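Local coordinates for protein WZI (Escherichia coli, PDB 2YNK) that binds carbohydrate as an outer-membrane beta-barrel lectin that underpins the assembly of the group 1 capsule on the bacterial surface, at residues L27-E35 and W142-G153; E296-M307 and T339-I347. All coordinates share one frame; numbering follows the deposited sequence.

Contact 1. Residues L27-E35 and W142-G153; sequences LSTWPLSQE and WLSFGQVPQWWG
W142 presents the edge of its indole to E35: NE1 donates to OE1 over 3.1 Å, the carboxylate oxygen lying near the ring plane while the N-H reaches it from well above the carboxylate plane. The two flat groups are turned 47° apart, and a bend at chi2 (72°) brings the E35 carboxylate round to the indole. S33 OG sits obliquely by the same ring, its own hydrogen bond going to R176 O. W142 stands on a strand of the barrel wall, which also carries L143 at a dodecane pocket; at G146 the chain turns a corner and leads inward. CG1 of V148 packs on CG of P31 at 4.1 Å, the two side chains crossing at about a right angle. Beside it Q150 runs alongside the P31 ring, its CG 4.2 Å from P31 CD, and its amide is held by Q196 and R162. Here the inward-folded chain meets 27-35, which precedes the first barrel strand, and forms a two-stranded antiparallel sheet, so part of the N-terminal region is fastened inside the barrel. W151 and W30 make its hydrogen-bonded pair: W30 N to W151 O is 2.9 Å and lies in the carbonyl plane, whereas the return bond from W151 N reaches W30 O from above the plane of the W30 carbonyl. Their side chains share one face, CB against CB at 3.7 Å, with the five-membered rings at 88°. W152, on the other face with T29, brings its ring edge near W30 O and gives its NE1 proton to Q196. G153 N donates to S28 O at 2.7 Å.

Contact 2. Residues E296-M307 and T339-I347; sequences EDESGFLPSANM and TNYSYTHHI
The backbone of 296-307 folds into a short hairpin with a type II' turn at S299-L302 and a classic beta bulge where E296 and D297 both face S304, while 339-347 is irregular and makes a type II turn from Y341 to T344. This is a loop-to-loop contact at one end of the beta-barrel: the hairpin joins strands 287-295 and 306-317, and its partner belongs to the long loop after strand 322-331. E296 reaches into the turn, OE2 accepting from Y343 N at 2.9 Å on its anti side, somewhat out of the carboxylate plane. On the neighbouring bulge residue, D297 OD1 accepts from OH of Y341 at 2.7 Å through its syn lone pair, in the plane of the ring, with carboxylate and ring 63° apart. Y341 gets there because CG stands opposite the backbone N (chi1 -169°), which points the ring at the base of the hairpin. Its CE2 corner meets A305 CB at the ring edge, 3.7 Å away, and E296 CB obliquely; R338 adds a cation-pi contact. Selenomethionine M307 passes S342, CG lying 3.5 Å from OG. Its SE sits over one face of the Y343 ring in a Met-aromatic contact, 3.9 Å from the ring centroid and 29° off the normal. Y343 OH is hydrogen-bonded to L160 O and D361 N, in two other loops. The bend at chi3 of M307 turns CE toward Y343 CE1, 3.4 Å away.

How the contacts relate
Contact 1 and contact 2 lie at different depths of one barrel: contact 1 fastens an N-terminal segment inside it, contact 2 joins two loops at an end. Contact 1 closes first along the chain and lies deep, its centre about 9 Å from the centre of the chain; the centre of contact 2 is about 22 Å from the centre of the chain. The centres of the two contacts are about 25 Å apart and their nearest atoms about 9 Å, so they do not touch, although both reach the same closed sheet. Bound alkanes mark the surroundings of contact 1: dodecane touches L143 and octane touches Q147, both on 142-153, at the wall strand and just past its corner. No such pocket residue falls in 296-307 or 339-347.

Contact 1. Residues L27-E35 and W142-G153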
loop_
_atom_site.group_PDB
_atom_site.type_symbol
_atom_site.label_atom_id
_atom_site.label_comp_id
_atom_site.label_asym_id
_atom_site.label_seq_id
_atom_site.Cartn_x
_atom_site.Cartn_y
_atom_site.Cartn_z
ATOM N N LEU A 27 -2.454 10.843 0.253
ATOM C CA LEU A 27 -2.395 9.492 0.774
ATOM C C LEU A 27 -2.019 8.502 -0.323
ATOM O O LEU A 27 -2.353 7.330 -0.222
ATOM C CB LEU A 27 -3.744 9.111 1.376
ATOM C CG LEU A 27 -4.234 9.976 2.533
ATOM C CD1 LEU A 27 -5.637 9.558 2.953
ATOM C CD2 LEU A 27 -3.280 9.890 3.707
ATOM N N SER A 28 -1.320 8.956 -1.362
ATOM C CA SER A 28 -0.997 8.073 -2.489
ATOM C C SER A 28 0.489 7.690 -2.560
ATOM O O SER A 28 0.912 7.013 -3.494
ATOM C CB SER A 28 -1.447 8.703 -3.806
ATOM O OG SER A 28 -0.598 9.769 -4.169
ATOM N N THR A 29 1.271 8.109 -1.570
ATOM C CA THR A 29 2.660 7.707 -1.461
ATOM C C THR A 29 2.973 7.344 -0.020
ATOM O O THR A 29 3.190 8.223 0.821
ATOM C CB THR A 29 3.595 8.811 -1.948
ATOM O OG1 THR A 29 3.464 8.925 -3.365
ATOM C CG2 THR A 29 5.023 8.503 -1.628
ATOM N N TRP A 30 2.977 6.034 0.249
ATOM C CA TRP A 30 3.387 5.494 1.536
ATOM C C TRP A 30 4.782 4.948 1.451
ATOM O O TRP A 30 5.195 4.485 0.397
ATOM C CB TRP A 30 2.439 4.401 1.965
ATOM C CG TRP A 30 1.049 4.908 2.198
ATOM C CD1 TRP A 30 0.143 5.364 1.254
ATOM C CD2 TRP A 30 0.366 5.049 3.485
ATOM N NE1 TRP A 30 -1.022 5.761 1.853
ATOM C CE2 TRP A 30 -0.954 5.594 3.188
ATOM C CE3 TRP A 30 0.705 4.782 4.801
ATOM C CZ2 TRP A 30 -1.880 5.849 4.180
ATOM C CZ3 TRP A 30 -0.236 5.043 5.797
ATOM C CH2 TRP A 30 -1.499 5.565 5.492
ATOM N N PRO A 31 5.531 4.989 2.562
ATOM C CA PRO A 31 5.102 5.446 3.875
ATOM C C PRO A 31 4.940 6.965 3.942
ATOM O O PRO A 31 5.558 7.693 3.162
ATOM C CB PRO A 31 6.236 4.977 4.780
ATOM C CG PRO A 31 7.425 5.079 3.921
ATOM C CD PRO A 31 6.963 4.661 2.554
ATOM N N LEU A 32 4.098 7.428 4.862
ATOM C CA LEU A 32 3.864 8.868 5.058
ATOM C C LEU A 32 4.778 9.412 6.148
ATOM O O LEU A 32 4.980 8.769 7.171
ATOM C CB LEU A 32 2.413 9.127 5.477
ATOM C CG LEU A 32 1.294 8.525 4.632
ATOM C CD1 LEU A 32 -0.026 8.622 5.369
ATOM C CD2 LEU A 32 1.223 9.205 3.280
ATOM N N SER A 33 5.310 10.609 5.938
ATOM C CA SER A 33 5.985 11.358 7.010
ATOM C C SER A 33 4.970 11.826 8.053
ATOM O O SER A 33 3.970 12.422 7.712
ATOM C CB SER A 33 6.706 12.565 6.430
ATOM O OG SER A 33 7.504 12.188 5.320
ATOM N N GLN A 34 5.226 11.538 9.321
ATOM C CA GLN A 34 4.303 11.912 10.393
ATOM C C GLN A 34 4.191 13.450 10.472
ATOM O O GLN A 34 3.110 14.002 10.654
ATOM C CB GLN A 34 4.772 11.331 11.740
ATOM C CG GLN A 34 3.650 11.046 12.724
ATOM C CD GLN A 34 4.139 10.792 14.141
ATOM O OE1 GLN A 34 4.971 9.919 14.384
ATOM N NE2 GLN A 34 3.613 11.561 15.091
ATOM N N GLU A 35 5.326 14.115 10.285
ATOM C CA GLU A 35 5.420 15.563 10.329
ATOM C C GLU A 35 4.444 16.210 9.339
ATOM O O GLU A 35 3.953 17.328 9.578
ATOM C CB GLU A 35 6.863 16.013 10.038
ATOM C CG GLU A 35 7.891 15.626 11.107
ATOM C CD GLU A 35 8.243 14.133 11.144
ATOM O OE1 GLU A 35 7.948 13.388 10.177
ATOM O OE2 GLU A 35 8.818 13.689 12.161
ATOM N N TRP A 142 13.825 12.663 5.005
ATOM C CA TRP A 142 13.961 11.428 5.769
ATOM C C TRP A 142 14.769 10.401 5.004
ATOM O O TRP A 142 14.405 10.027 3.885
ATOM C CB TRP A 142 12.591 10.847 6.056
ATOM C CG TRP A 142 11.932 11.402 7.277
ATOM C CD1 TRP A 142 10.790 12.188 7.343
ATOM C CD2 TRP A 142 12.344 11.199 8.663
ATOM N NE1 TRP A 142 10.477 12.475 8.647
ATOM C CE2 TRP A 142 11.375 11.920 9.488
ATOM C CE3 TRP A 142 13.378 10.520 9.280
ATOM C CZ2 TRP A 142 11.463 11.947 10.865
ATOM C CZ3 TRP A 142 13.461 10.558 10.673
ATOM C CH2 TRP A 142 12.519 11.252 11.446
ATOM N N LEU A 143 15.867 9.950 5.604
ATOM C CA LEU A 143 16.682 8.886 5.039
ATOM C C LEU A 143 16.491 7.645 5.880
ATOM O O LEU A 143 16.636 7.692 7.101
ATOM C CB LEU A 143 18.160 9.272 5.019
ATOM C CG LEU A 143 19.112 8.232 4.400
ATOM C CD1 LEU A 143 18.654 7.802 3.010
ATOM C CD2 LEU A 143 20.533 8.780 4.363
ATOM N N SER A 144 16.188 6.532 5.221
ATOM C CA SER A 144 15.800 5.313 5.912
ATOM C C SER A 144 16.568 4.070 5.442
ATOM O O SER A 144 16.873 3.936 4.263
ATOM C CB SER A 144 14.322 5.090 5.669
ATOM O OG SER A 144 13.904 3.939 6.360
ATOM N N PHE A 145 16.876 3.164 6.364
ATOM C CA PHE A 145 17.388 1.848 5.993
ATOM C C PHE A 145 16.611 0.776 6.724
ATOM O O PHE A 145 16.318 0.919 7.910
ATOM C CB PHE A 145 18.878 1.676 6.301
ATOM C CG PHE A 145 19.418 0.337 5.865
ATOM C CD1 PHE A 145 19.775 0.113 4.544
ATOM C CD2 PHE A 145 19.520 -0.719 6.764
ATOM C CE1 PHE A 145 20.244 -1.131 4.134
ATOM C CE2 PHE A 145 19.985 -1.956 6.362
ATOM C CZ PHE A 145 20.348 -2.162 5.046
ATOM N N GLY A 146 16.300 -0.305 6.010
ATOM C CA GLY A 146 15.548 -1.420 6.575
ATOM C C GLY A 146 14.728 -2.173 5.547
ATOM O O GLY A 146 15.034 -2.161 4.349
ATOM N N GLN A 147 13.681 -2.837 6.025
ATOM C CA GLN A 147 12.738 -3.510 5.153
ATOM C C GLN A 147 11.418 -2.805 5.289
ATOM O O GLN A 147 10.530 -3.283 6.005
ATOM C CB GLN A 147 12.604 -4.991 5.518
ATOM C CG GLN A 147 13.835 -5.796 5.148
ATOM C CD GLN A 147 13.727 -7.274 5.460
ATOM O OE1 GLN A 147 12.930 -7.702 6.298
ATOM N NE2 GLN A 147 14.548 -8.069 4.789
ATOM N N VAL A 148 11.295 -1.661 4.610
ATOM C CA VAL A 148 10.090 -0.834 4.722
ATOM C C VAL A 148 9.146 -1.074 3.546
ATOM O O VAL A 148 9.547 -0.899 2.394
ATOM C CB VAL A 148 10.423 0.680 4.785
ATOM C CG1 VAL A 148 9.140 1.506 4.830
ATOM C CG2 VAL A 148 11.310 0.972 5.976
ATOM N N PRO A 149 7.886 -1.457 3.831
ATOM C CA PRO A 149 6.901 -1.536 2.757
ATOM C C PRO A 149 6.498 -0.164 2.236
ATOM O O PRO A 149 6.513 0.837 2.995
ATOM C CB PRO A 149 5.702 -2.218 3.428
ATOM C CG PRO A 149 5.841 -1.893 4.867
ATOM C CD PRO A 149 7.319 -1.876 5.124
ATOM N N GLN A 150 6.123 -0.134 0.956
ATOM C CA GLN A 150 5.635 1.087 0.313
ATOM C C GLN A 150 4.224 0.891 -0.224
ATOM O O GLN A 150 3.694 -0.240 -0.244
ATOM C CB GLN A 150 6.548 1.480 -0.849
ATOM C CG GLN A 150 7.941 1.935 -0.455
ATOM C CD GLN A 150 8.963 1.655 -1.543
ATOM O OE1 GLN A 150 9.216 0.495 -1.902
ATOM N NE2 GLN A 150 9.570 2.715 -2.063
ATOM N N TRP A 151 3.626 2.006 -0.646
ATOM C CA TRP A 151 2.436 1.974 -1.485
ATOM C C TRP A 151 2.465 3.126 -2.419
ATOM O O TRP A 151 2.531 4.277 -1.979
ATOM C CB TRP A 151 1.181 2.031 -0.653
ATOM C CG TRP A 151 -0.092 1.814 -1.425
ATOM C CD1 TRP A 151 -0.863 2.768 -2.078
ATOM C CD2 TRP A 151 -0.803 0.551 -1.621
ATOM N NE1 TRP A 151 -1.973 2.196 -2.648
ATOM C CE2 TRP A 151 -1.992 0.864 -2.410
ATOM C CE3 TRP A 151 -0.581 -0.764 -1.234
ATOM C CZ2 TRP A 151 -2.903 -0.112 -2.779
ATOM C CZ3 TRP A 151 -1.513 -1.736 -1.607
ATOM C CH2 TRP A 151 -2.643 -1.413 -2.354
ATOM N N TRP A 152 2.420 2.834 -3.718
ATOM C CA TRP A 152 2.467 3.875 -4.748
ATOM C C TRP A 152 1.169 3.996 -5.512
ATOM O O TRP A 152 0.890 3.209 -6.428
ATOM C CB TRP A 152 3.622 3.611 -5.695
ATOM C CG TRP A 152 4.959 3.999 -5.127
ATOM C CD1 TRP A 152 5.271 4.345 -3.813
ATOM C CD2 TRP A 152 6.230 4.056 -5.840
ATOM N NE1 TRP A 152 6.605 4.617 -3.686
ATOM C CE2 TRP A 152 7.231 4.475 -4.862
ATOM C CE3 TRP A 152 6.625 3.808 -7.142
ATOM C CZ2 TRP A 152 8.550 4.646 -5.199
ATOM C CZ3 TRP A 152 7.961 3.986 -7.477
ATOM C CH2 TRP A 152 8.901 4.392 -6.528
ATOM N N GLY A 153 0.364 4.994 -5.130
ATOM C CA GLY A 153 -0.836 5.342 -5.873
ATOM C C GLY A 153 -2.089 5.408 -5.032
ATOM O O GLY A 153 -2.066 5.085 -3.852
#

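Contact 2. Residues E296-M307 and T339-I347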
loop_
_atom_site.group_PDB
_atom_site.type_symbol
_atom_site.label_atom_id
_atom_site.label_comp_id
_atom_site.label_asym_id
_atom_site.label_seq_id
_atom_site.Cartn_x
_atom_site.Cartn_y
_atom_site.Cartn_z
ATOM N N GLU A 296 4.638 -1.192 -19.292
ATOM C CA GLU A 296 5.842 -2.014 -19.244
ATOM C C GLU A 296 6.977 -1.486 -20.125
ATOM O O GLU A 296 8.148 -1.721 -19.825
ATOM C CB GLU A 296 5.508 -3.459 -19.598
ATOM C CG GLU A 296 4.963 -4.255 -18.418
ATOM C CD GLU A 296 6.036 -4.713 -17.443
ATOM O OE1 GLU A 296 7.213 -4.296 -17.566
ATOM O OE2 GLU A 296 5.689 -5.502 -16.541
ATOM N N ASP A 297 6.625 -0.777 -21.195
ATOM C CA ASP A 297 7.593 -0.100 -22.067
ATOM C C ASP A 297 7.377 1.417 -21.993
ATOM O O ASP A 297 6.283 1.869 -21.636
ATOM C CB ASP A 297 7.419 -0.565 -23.520
ATOM C CG ASP A 297 7.348 -2.081 -23.653
ATOM O OD1 ASP A 297 8.106 -2.781 -22.958
ATOM O OD2 ASP A 297 6.538 -2.573 -24.467
ATOM N N GLU A 298 8.403 2.202 -22.330
ATOM C CA GLU A 298 8.287 3.665 -22.259
ATOM C C GLU A 298 8.576 4.380 -23.588
ATOM O O GLU A 298 9.699 4.360 -24.091
ATOM C CB GLU A 298 9.167 4.239 -21.141
ATOM C CG GLU A 298 8.924 5.728 -20.908
ATOM C CD GLU A 298 9.067 6.165 -19.457
ATOM O OE1 GLU A 298 9.986 5.679 -18.757
ATOM O OE2 GLU A 298 8.248 7.008 -19.020
ATOM N N SER A 299 7.533 5.010 -24.132
ATOM C CA SER A 299 7.630 5.873 -25.311
ATOM C C SER A 299 8.076 7.281 -24.907
ATOM O O SER A 299 7.285 8.231 -24.949
ATOM C CB SER A 299 6.275 5.937 -26.031
ATOM O OG SER A 299 6.272 6.917 -27.059
ATOM N N GLY A 300 9.341 7.406 -24.510
ATOM C CA GLY A 300 9.918 8.688 -24.109
ATOM C C GLY A 300 9.216 9.308 -22.916
ATOM O O GLY A 300 9.645 9.140 -21.773
ATOM N N PHE A 301 8.127 10.020 -23.195
ATOM C CA PHE A 301 7.354 10.715 -22.155
ATOM C C PHE A 301 6.120 9.924 -21.695
ATOM O O PHE A 301 5.697 10.054 -20.543
ATOM C CB PHE A 301 6.988 12.167 -22.565
ATOM C CG PHE A 301 6.484 12.330 -23.988
ATOM C CD1 PHE A 301 7.377 12.508 -25.050
ATOM C CD2 PHE A 301 5.119 12.363 -24.262
ATOM C CE1 PHE A 301 6.916 12.676 -26.353
ATOM C CE2 PHE A 301 4.655 12.534 -25.563
ATOM C CZ PHE A 301 5.553 12.690 -26.609
ATOM N N LEU A 302 5.563 9.098 -22.582
ATOM C CA LEU A 302 4.397 8.270 -22.255
ATOM C C LEU A 302 4.788 6.796 -22.123
ATOM O O LEU A 302 5.785 6.371 -22.692
ATOM C CB LEU A 302 3.324 8.425 -23.334
ATOM C CG LEU A 302 2.525 9.732 -23.276
ATOM C CD1 LEU A 302 2.003 10.114 -24.659
ATOM C CD2 LEU A 302 1.385 9.630 -22.263
ATOM N N PRO A 303 4.010 6.015 -21.358
ATOM C CA PRO A 303 4.217 4.578 -21.256
ATOM C C PRO A 303 3.417 3.790 -22.288
ATOM O O PRO A 303 2.412 4.281 -22.788
ATOM C CB PRO A 303 3.690 4.268 -19.863
ATOM C CG PRO A 303 2.577 5.231 -19.688
ATOM C CD PRO A 303 3.033 6.491 -20.363
ATOM N N SER A 304 3.867 2.569 -22.581
ATOM C CA SER A 304 3.166 1.643 -23.480
ATOM C C SER A 304 2.977 0.290 -22.781
ATOM O O SER A 304 3.439 0.098 -21.654
ATOM C CB SER A 304 3.968 1.448 -24.765
ATOM O OG SER A 304 4.658 2.632 -25.119
ATOM N N ALA A 305 2.315 -0.649 -23.457
ATOM C CA ALA A 305 2.031 -1.975 -22.889
ATOM C C ALA A 305 1.405 -1.808 -21.501
ATOM O O ALA A 305 1.899 -2.342 -20.499
ATOM C CB ALA A 305 3.298 -2.806 -22.827
ATOM N N ASN A 306 0.295 -1.070 -21.480
ATOM C CA ASN A 306 -0.236 -0.463 -20.262
ATOM C C ASN A 306 -1.237 -1.295 -19.475
ATOM O O ASN A 306 -2.166 -1.866 -20.032
ATOM C CB ASN A 306 -0.883 0.885 -20.595
ATOM C CG ASN A 306 0.136 1.945 -20.929
ATOM O OD1 ASN A 306 0.929 2.344 -20.079
ATOM N ND2 ASN A 306 0.120 2.414 -22.167
HETATM N N MSE A 307 -1.030 -1.328 -18.163
HETATM C CA MSE A 307 -1.999 -1.873 -17.215
HETATM C C MSE A 307 -2.803 -0.727 -16.680
HETATM O O MSE A 307 -2.290 0.379 -16.537
HETATM C CB MSE A 307 -1.267 -2.582 -16.082
HETATM C CG MSE A 307 -0.483 -3.756 -16.658
HETATM SE SE MSE A 307 0.630 -4.550 -15.258
HETATM C CE MSE A 307 2.025 -3.159 -15.173
ATOM N N THR A 339 -1.923 -11.003 -23.352
ATOM C CA THR A 339 -1.469 -11.635 -22.112
ATOM C C THR A 339 -0.030 -12.119 -22.233
ATOM O O THR A 339 0.593 -12.013 -23.288
ATOM C CB THR A 339 -2.363 -12.825 -21.696
ATOM O OG1 THR A 339 -1.965 -14.003 -22.406
ATOM C CG2 THR A 339 -3.830 -12.536 -21.978
ATOM N N ASN A 340 0.483 -12.640 -21.126
ATOM C CA ASN A 340 1.825 -13.216 -21.045
ATOM C C ASN A 340 2.962 -12.205 -21.219
ATOM O O ASN A 340 4.072 -12.575 -21.598
ATOM C CB ASN A 340 1.970 -14.395 -22.034
ATOM C CG ASN A 340 2.578 -15.635 -21.394
ATOM O OD1 ASN A 340 2.513 -15.828 -20.178
ATOM N ND2 ASN A 340 3.153 -16.496 -22.223
ATOM N N TYR A 341 2.690 -10.938 -20.915
ATOM C CA TYR A 341 3.712 -9.881 -20.957
ATOM C C TYR A 341 3.742 -8.997 -19.698
ATOM O O TYR A 341 4.791 -8.461 -19.343
ATOM C CB TYR A 341 3.516 -9.014 -22.199
ATOM C CG TYR A 341 4.654 -8.057 -22.482
ATOM C CD1 TYR A 341 5.884 -8.523 -22.938
ATOM C CD2 TYR A 341 4.498 -6.679 -22.296
ATOM C CE1 TYR A 341 6.926 -7.653 -23.198
ATOM C CE2 TYR A 341 5.535 -5.798 -22.562
ATOM C CZ TYR A 341 6.746 -6.291 -23.015
ATOM O OH TYR A 341 7.777 -5.420 -23.280
ATOM N N SER A 342 2.610 -8.835 -19.020
ATOM C CA SER A 342 2.593 -8.021 -17.799
ATOM C C SER A 342 3.356 -8.722 -16.679
ATOM O O SER A 342 3.172 -9.915 -16.437
ATOM C CB SER A 342 1.167 -7.691 -17.365
ATOM O OG SER A 342 0.624 -6.669 -18.177
ATOM N N TYR A 343 4.231 -7.969 -16.020
ATOM C CA TYR A 343 5.046 -8.479 -14.922
ATOM C C TYR A 343 5.961 -9.650 -15.333
ATOM O O TYR A 343 6.428 -10.415 -14.499
ATOM C CB TYR A 343 4.157 -8.847 -13.726
ATOM C CG TYR A 343 3.312 -7.712 -13.161
ATOM C CD1 TYR A 343 3.708 -6.378 -13.264
ATOM C CD2 TYR A 343 2.134 -7.987 -12.479
ATOM C CE1 TYR A 343 2.941 -5.361 -12.720
ATOM C CE2 TYR A 343 1.361 -6.976 -11.932
ATOM C CZ TYR A 343 1.766 -5.665 -12.052
ATOM O OH TYR A 343 0.997 -4.660 -11.499
ATOM N N THR A 344 6.236 -9.723 -16.629
ATOM C CA THR A 344 7.128 -10.702 -17.244
ATOM C C THR A 344 8.405 -9.981 -17.610
ATOM O O THR A 344 8.384 -8.772 -17.834
ATOM C CB THR A 344 6.495 -11.224 -18.550
ATOM O OG1 THR A 344 5.533 -12.228 -18.229
ATOM C CG2 THR A 344 7.526 -11.772 -19.522
ATOM N N HIS A 345 9.515 -10.708 -17.662
ATOM C CA HIS A 345 10.716 -10.199 -18.314
ATOM C C HIS A 345 11.595 -11.311 -18.862
ATOM O O HIS A 345 11.528 -12.451 -18.401
ATOM C CB HIS A 345 11.497 -9.286 -17.383
ATOM C CG HIS A 345 12.422 -8.360 -18.108
ATOM N ND1 HIS A 345 13.752 -8.443 -17.997
ATOM C CD2 HIS A 345 12.163 -7.337 -19.009
ATOM C CE1 HIS A 345 14.327 -7.512 -18.778
ATOM N NE2 HIS A 345 13.354 -6.831 -19.398
ATOM N N HIS A 346 12.433 -10.978 -19.847
ATOM C CA HIS A 346 13.253 -11.973 -20.553
ATOM C C HIS A 346 14.641 -12.119 -19.983
ATOM O O HIS A 346 15.279 -13.155 -20.186
ATOM C CB HIS A 346 13.313 -11.668 -22.054
ATOM C CG HIS A 346 13.900 -10.308 -22.387
ATOM N ND1 HIS A 346 13.300 -9.150 -22.036
ATOM C CD2 HIS A 346 15.059 -9.956 -23.070
ATOM C CE1 HIS A 346 14.040 -8.114 -22.464
ATOM N NE2 HIS A 346 15.115 -8.605 -23.098
ATOM N N ILE A 347 15.131 -11.087 -19.290
ATOM C CA ILE A 347 16.359 -11.206 -18.486
ATOM C C ILE A 347 15.968 -11.613 -17.070
ATOM O O ILE A 347 16.331 -12.683 -16.596
ATOM C CB ILE A 347 17.184 -9.894 -18.457
ATOM C CG1 ILE A 347 17.718 -9.548 -19.851
ATOM C CG2 ILE A 347 18.349 -10.005 -17.488
ATOM C CD1 ILE A 347 18.372 -10.711 -20.581
#